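Local coordinates for pngf-ii (Elizabethkingia meningoseptica, PDB 4R4X), which probably hydrolyses the amide link between N-glycans and asparagine in glycoproteins, as a bacterial peptide:N-glycosidase related to PNGase F, at residues K86-T91 with V99-T104; N107-E112 with V139-S144. All blocks are in the same frame, centred on the assembly; numbering follows the deposited sequence.

Interaction 1: residues K86-T91 with V99-T104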
loop_
_atom_site.group_PDB
_atom_site.type_symbol
_atom_site.label_atom_id
_atom_site.label_comp_id
_atom_site.label_asym_id
_atom_site.label_seq_id
_atom_site.Cartn_x
_atom_site.Cartn_y
_atom_site.Cartn_z
ATOM N N LYS A 86 -38.071 -7.904 -19.757
ATOM C CA LYS A 86 -38.942 -7.903 -20.929
ATOM C C LYS A 86 -39.444 -9.336 -21.146
ATOM O O LYS A 86 -38.644 -10.282 -21.107
ATOM C CB LYS A 86 -38.185 -7.447 -22.185
ATOM C CG LYS A 86 -37.467 -6.101 -22.094
ATOM C CD LYS A 86 -38.398 -4.909 -22.310
ATOM C CE LYS A 86 -38.996 -4.375 -21.011
ATOM N NZ LYS A 86 -37.971 -3.785 -20.099
ATOM N N PRO A 87 -40.761 -9.503 -21.371
ATOM C CA PRO A 87 -41.291 -10.841 -21.617
ATOM C C PRO A 87 -40.941 -11.334 -23.023
ATOM O O PRO A 87 -40.648 -10.527 -23.917
ATOM C CB PRO A 87 -42.817 -10.658 -21.434
ATOM C CG PRO A 87 -43.078 -9.219 -21.749
ATOM C CD PRO A 87 -41.817 -8.462 -21.405
ATOM N N THR A 88 -40.902 -12.650 -23.193
ATOM C CA THR A 88 -40.856 -13.263 -24.510
ATOM C C THR A 88 -41.921 -14.355 -24.570
ATOM O O THR A 88 -42.512 -14.730 -23.555
ATOM C CB THR A 88 -39.494 -13.928 -24.846
ATOM O OG1 THR A 88 -39.406 -15.221 -24.223
ATOM C CG2 THR A 88 -38.324 -13.050 -24.421
ATOM N N SER A 89 -42.147 -14.876 -25.764
ATOM C CA SER A 89 -43.087 -15.965 -25.932
ATOM C C SER A 89 -42.380 -17.334 -25.870
ATOM O O SER A 89 -43.005 -18.356 -26.120
ATOM C CB SER A 89 -43.851 -15.781 -27.249
ATOM O OG SER A 89 -42.960 -15.828 -28.351
ATOM N N GLU A 90 -41.096 -17.370 -25.511
ATOM C CA GLU A 90 -40.381 -18.635 -25.518
ATOM C C GLU A 90 -40.749 -19.445 -24.286
ATOM O O GLU A 90 -40.807 -18.917 -23.163
ATOM C CB GLU A 90 -38.870 -18.439 -25.617
ATOM C CG GLU A 90 -38.465 -17.926 -26.985
ATOM C CD GLU A 90 -36.991 -17.679 -27.116
ATOM O OE1 GLU A 90 -36.184 -18.551 -26.707
ATOM O OE2 GLU A 90 -36.645 -16.610 -27.650
ATOM N N THR A 91 -41.034 -20.717 -24.525
ATOM C CA THR A 91 -41.411 -21.659 -23.483
ATOM C C THR A 91 -40.696 -22.969 -23.740
ATOM O O THR A 91 -40.171 -23.237 -24.844
ATOM C CB THR A 91 -42.951 -21.909 -23.407
ATOM O OG1 THR A 91 -43.404 -22.552 -24.595
ATOM C CG2 THR A 91 -43.716 -20.613 -23.238
ATOM N N VAL A 99 -41.055 -23.906 -18.251
ATOM C CA VAL A 99 -40.294 -22.662 -18.117
ATOM C C VAL A 99 -40.723 -21.639 -19.167
ATOM O O VAL A 99 -41.166 -22.001 -20.273
ATOM C CB VAL A 99 -38.757 -22.879 -18.195
ATOM C CG1 VAL A 99 -38.269 -23.684 -16.983
ATOM C CG2 VAL A 99 -38.337 -23.574 -19.486
ATOM N N LYS A 100 -40.591 -20.372 -18.778
ATOM C CA LYS A 100 -40.769 -19.206 -19.636
ATOM C C LYS A 100 -39.456 -18.455 -19.631
ATOM O O LYS A 100 -38.710 -18.483 -18.660
ATOM C CB LYS A 100 -41.858 -18.284 -19.091
ATOM C CG LYS A 100 -43.265 -18.837 -19.211
ATOM C CD LYS A 100 -44.309 -18.011 -18.470
ATOM C CE LYS A 100 -44.470 -16.596 -19.011
ATOM N NZ LYS A 100 -44.738 -16.543 -20.482
ATOM N N LYS A 101 -39.154 -17.805 -20.737
ATOM C CA LYS A 101 -37.990 -16.991 -20.828
ATOM C C LYS A 101 -38.348 -15.529 -20.752
ATOM O O LYS A 101 -39.325 -15.081 -21.365
ATOM C CB LYS A 101 -37.266 -17.248 -22.137
ATOM C CG LYS A 101 -35.879 -16.645 -22.151
ATOM C CD LYS A 101 -35.232 -16.777 -23.527
ATOM C CE LYS A 101 -35.307 -15.487 -24.314
ATOM N NZ LYS A 101 -34.516 -15.575 -25.561
ATOM N N ALA A 102 -37.527 -14.783 -20.018
ATOM C CA ALA A 102 -37.590 -13.323 -19.992
ATOM C C ALA A 102 -36.176 -12.816 -20.142
ATOM O O ALA A 102 -35.209 -13.572 -19.929
ATOM C CB ALA A 102 -38.187 -12.833 -18.700
ATOM N N VAL A 103 -36.056 -11.543 -20.507
ATOM C CA VAL A 103 -34.758 -10.947 -20.805
ATOM C C VAL A 103 -34.573 -9.668 -20.009
ATOM O O VAL A 103 -35.511 -8.878 -19.863
ATOM C CB VAL A 103 -34.612 -10.602 -22.298
ATOM C CG1 VAL A 103 -33.198 -10.100 -22.596
ATOM C CG2 VAL A 103 -34.918 -11.804 -23.166
ATOM N N THR A 104 -33.366 -9.487 -19.473
ATOM C CA THR A 104 -32.994 -8.237 -18.817
ATOM C C THR A 104 -31.630 -7.773 -19.286
ATOM O O THR A 104 -30.871 -8.531 -19.911
ATOM C CB THR A 104 -33.024 -8.323 -17.279
ATOM O OG1 THR A 104 -32.917 -7.004 -16.728
ATOM C CG2 THR A 104 -31.891 -9.219 -16.709
HETATM O O HOH W 1 -42.702 -17.270 -22.349
HETATM O O HOH W 2 -41.624 -14.054 -20.453
HETATM O O HOH W 3 -44.296 -13.853 -21.133
#

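Interaction 2: residues N107-E112 with V139-S144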
loop_
_atom_site.group_PDB
_atom_site.type_symbol
_atom_site.label_atom_id
_atom_site.label_comp_id
_atom_site.label_asym_id
_atom_site.label_seq_id
_atom_site.Cartn_x
_atom_site.Cartn_y
_atom_site.Cartn_z
ATOM N N ASN A 107 -25.791 -3.295 -17.119
ATOM C CA ASN A 107 -24.495 -2.798 -17.621
ATOM C C ASN A 107 -24.170 -3.266 -19.038
ATOM O O ASN A 107 -23.079 -3.789 -19.295
ATOM C CB ASN A 107 -23.358 -3.207 -16.677
ATOM C CG ASN A 107 -23.493 -2.588 -15.309
ATOM O OD1 ASN A 107 -24.120 -1.539 -15.147
ATOM N ND2 ASN A 107 -22.903 -3.234 -14.309
ATOM N N SER A 108 -25.135 -3.107 -19.939
ATOM C CA SER A 108 -24.990 -3.501 -21.347
ATOM C C SER A 108 -24.879 -5.017 -21.582
ATOM O O SER A 108 -24.917 -5.461 -22.731
ATOM C CB SER A 108 -23.811 -2.764 -22.001
ATOM O OG SER A 108 -23.952 -1.359 -21.843
ATOM N N ASN A 109 -24.747 -5.807 -20.514
ATOM C CA ASN A 109 -24.827 -7.257 -20.636
ATOM C C ASN A 109 -26.291 -7.666 -20.757
ATOM O O ASN A 109 -27.146 -7.123 -20.070
ATOM C CB ASN A 109 -24.184 -7.965 -19.440
ATOM C CG ASN A 109 -22.666 -7.917 -19.474
ATOM O OD1 ASN A 109 -22.048 -8.027 -20.532
ATOM N ND2 ASN A 109 -22.060 -7.764 -18.314
ATOM N N THR A 110 -26.561 -8.597 -21.668
ATOM C CA THR A 110 -27.874 -9.195 -21.841
ATOM C C THR A 110 -27.928 -10.534 -21.128
ATOM O O THR A 110 -27.056 -11.394 -21.327
ATOM C CB THR A 110 -28.166 -9.431 -23.325
ATOM O OG1 THR A 110 -28.124 -8.177 -24.002
ATOM C CG2 THR A 110 -29.548 -10.064 -23.521
ATOM N N ILE A 111 -28.941 -10.705 -20.289
ATOM C CA ILE A 111 -29.111 -11.952 -19.546
ATOM C C ILE A 111 -30.502 -12.518 -19.776
ATOM O O ILE A 111 -31.509 -11.885 -19.432
ATOM C CB ILE A 111 -28.900 -11.775 -18.027
ATOM C CG1 ILE A 111 -27.530 -11.146 -17.735
ATOM C CG2 ILE A 111 -29.033 -13.122 -17.327
ATOM C CD1 ILE A 111 -27.606 -9.659 -17.460
ATOM N N GLU A 112 -30.548 -13.714 -20.359
ATOM C CA GLU A 112 -31.800 -14.430 -20.547
ATOM C C GLU A 112 -32.035 -15.337 -19.333
ATOM O O GLU A 112 -31.132 -16.059 -18.899
ATOM C CB GLU A 112 -31.748 -15.269 -21.813
ATOM C CG GLU A 112 -31.368 -14.511 -23.075
ATOM C CD GLU A 112 -31.021 -15.470 -24.203
ATOM O OE1 GLU A 112 -29.821 -15.787 -24.392
ATOM O OE2 GLU A 112 -31.961 -15.938 -24.866
ATOM N N VAL A 139 -28.574 -17.240 -19.239
ATOM C CA VAL A 139 -27.643 -17.136 -20.348
ATOM C C VAL A 139 -27.200 -15.693 -20.442
ATOM O O VAL A 139 -28.026 -14.781 -20.611
ATOM C CB VAL A 139 -28.266 -17.551 -21.695
ATOM C CG1 VAL A 139 -27.187 -17.587 -22.781
ATOM C CG2 VAL A 139 -28.956 -18.890 -21.569
ATOM N N ARG A 140 -25.892 -15.496 -20.305
ATOM C CA ARG A 140 -25.303 -14.171 -20.257
ATOM C C ARG A 140 -24.562 -13.953 -21.574
ATOM O O ARG A 140 -23.622 -14.691 -21.889
ATOM C CB ARG A 140 -24.357 -14.054 -19.063
ATOM C CG ARG A 140 -23.547 -12.760 -19.007
ATOM C CD ARG A 140 -22.683 -12.673 -17.750
ATOM N NE ARG A 140 -23.516 -12.495 -16.556
ATOM C CZ ARG A 140 -23.822 -11.323 -15.985
ATOM N NH1 ARG A 140 -23.349 -10.169 -16.467
ATOM N NH2 ARG A 140 -24.609 -11.301 -14.910
ATOM N N ASN A 141 -25.011 -12.950 -22.333
ATOM C CA ASN A 141 -24.423 -12.607 -23.627
ATOM C C ASN A 141 -24.314 -13.791 -24.564
ATOM O O ASN A 141 -23.306 -13.962 -25.242
ATOM C CB ASN A 141 -23.053 -11.935 -23.421
ATOM C CG ASN A 141 -23.153 -10.654 -22.612
ATOM O OD1 ASN A 141 -22.363 -10.407 -21.701
ATOM N ND2 ASN A 141 -24.143 -9.840 -22.933
ATOM N N GLY A 142 -25.341 -14.630 -24.563
ATOM C CA GLY A 142 -25.396 -15.806 -25.412
ATOM C C GLY A 142 -24.311 -16.855 -25.206
ATOM O O GLY A 142 -24.352 -17.887 -25.863
ATOM N N SER A 143 -23.369 -16.624 -24.285
ATOM C CA SER A 143 -22.178 -17.473 -24.159
ATOM C C SER A 143 -22.047 -18.190 -22.820
ATOM O O SER A 143 -21.730 -19.377 -22.781
ATOM C CB SER A 143 -20.923 -16.632 -24.380
ATOM O OG SER A 143 -21.048 -15.863 -25.555
ATOM N N SER A 144 -22.245 -17.454 -21.729
ATOM C CA SER A 144 -22.079 -17.999 -20.388
ATOM C C SER A 144 -23.425 -18.463 -19.838
ATOM O O SER A 144 -24.349 -17.660 -19.646
ATOM C CB SER A 144 -21.469 -16.954 -19.476
ATOM O OG SER A 144 -20.218 -16.533 -19.994
HETATM O O HOH W 4 -27.651 -14.039 -23.320
#

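Interaction 1: residues K86-T91 with V99-T104
Lys101 reaches across to Thr88 and Glu90 with almost the whole length of its side chain. Lys101 CB sits 3.6 Å from Thr88 OG1 and 4.0 Å from Glu90 CB. CG stands anti to the backbone N (chi1 -167°), and the chain then runs beside that of Glu90, both pointing the same way. Lys101 CD lies 3.8 Å from Glu90 OE1; Lys101 CE touches both Glu90 OE2 (3.8 Å) and the methyl CG2 of Thr88 (3.9 Å). Lys101 NZ ends in a salt bridge to Glu90 OE2, 3.2 Å away and met from above the carboxylate plane, and in a second one to Glu112 on the next strand.

The two segments belong to the beta hairpin of strands 86-94 and 97-106, whose register slips by two residues at a beta bulge between Pro87 and Thr91. Lys86 and Val103 exchange two backbone hydrogen bonds ahead of the slip. Within the bulge Thr88 OG1 donates to Lys101 O (2.9 Å) from above the carbonyl plane and accepts from Glu90 N, forming an ST turn. Beyond it, Lys101 N bonds to Glu90 O. One water links Thr88 O, Glu90 O and Lys100 NZ, while another joins Thr88 N to Lys101 O.

Interaction 2: residues N107-E112 with V139-S144
Glu112 and Val139 form an antiparallel hydrogen-bonded pair, with Glu112 N to Val139 O at 2.7 Å and Val139 N to Glu112 O at 2.8 Å. Next to it Ile111 and Arg140 make a non-hydrogen-bonded pair, their CA atoms 4.5 Å apart, and a bond from Asn141 N to Thr110 O closes the ladder. Here strand 109-116 meets the end of strand 134-140, just where the chain turns back through Asn141 and Gly142. A classic beta bulge sits at that turn: Ser143 and Ser144 both face Arg140, and their backbone N atoms share its carbonyl oxygen.

On one face of the sheet, Arg140 and Ile111 lie side by side, pointing the same way. Arg140 carries CG anti to its backbone N (chi1 173°) and bends at chi3; its guanidinium is covered on one face by Ile111 CG1, 4.0 Å above the plane and over its centre. The Asn109 amide approaches the guanidinium at its edge, with the two planes 80° apart.

Glu112 and Val139 occupy the other face, also side by side. Glu112 OE1 packs 3.6 Å from Val139 CG1, whereas OE2 turns to a salt bridge with Lys101. A water 2.7 Å from Gly142 N, which accepts from that N-H, lies 3.0 Å from Glu112 OE1.

Overall arrangement
Interactions 1 and 2 lie in one run of antiparallel strands, their centres 14 Å apart, and meet where strand 97-106 pairs with strand 109-116. The closest tie is the salt bridge from Lys101 NZ of interaction 1 to Glu112 OE2 of interaction 2, at 2.7 Å. This puts the lysine between two carboxylates, an arrangement that would probably favour its charged form. Farther along, Ile111 N lies 2.9 Å from Thr104 O, probably hydrogen-bonded, and Val103 CG1 packs 3.8 Å from Thr110 CG2. Both contacts belong to the N-terminal N-glycanase domain, which also holds the zinc ligands Glu52 and Asp159; none of the four segments supplies a ligand to that metal.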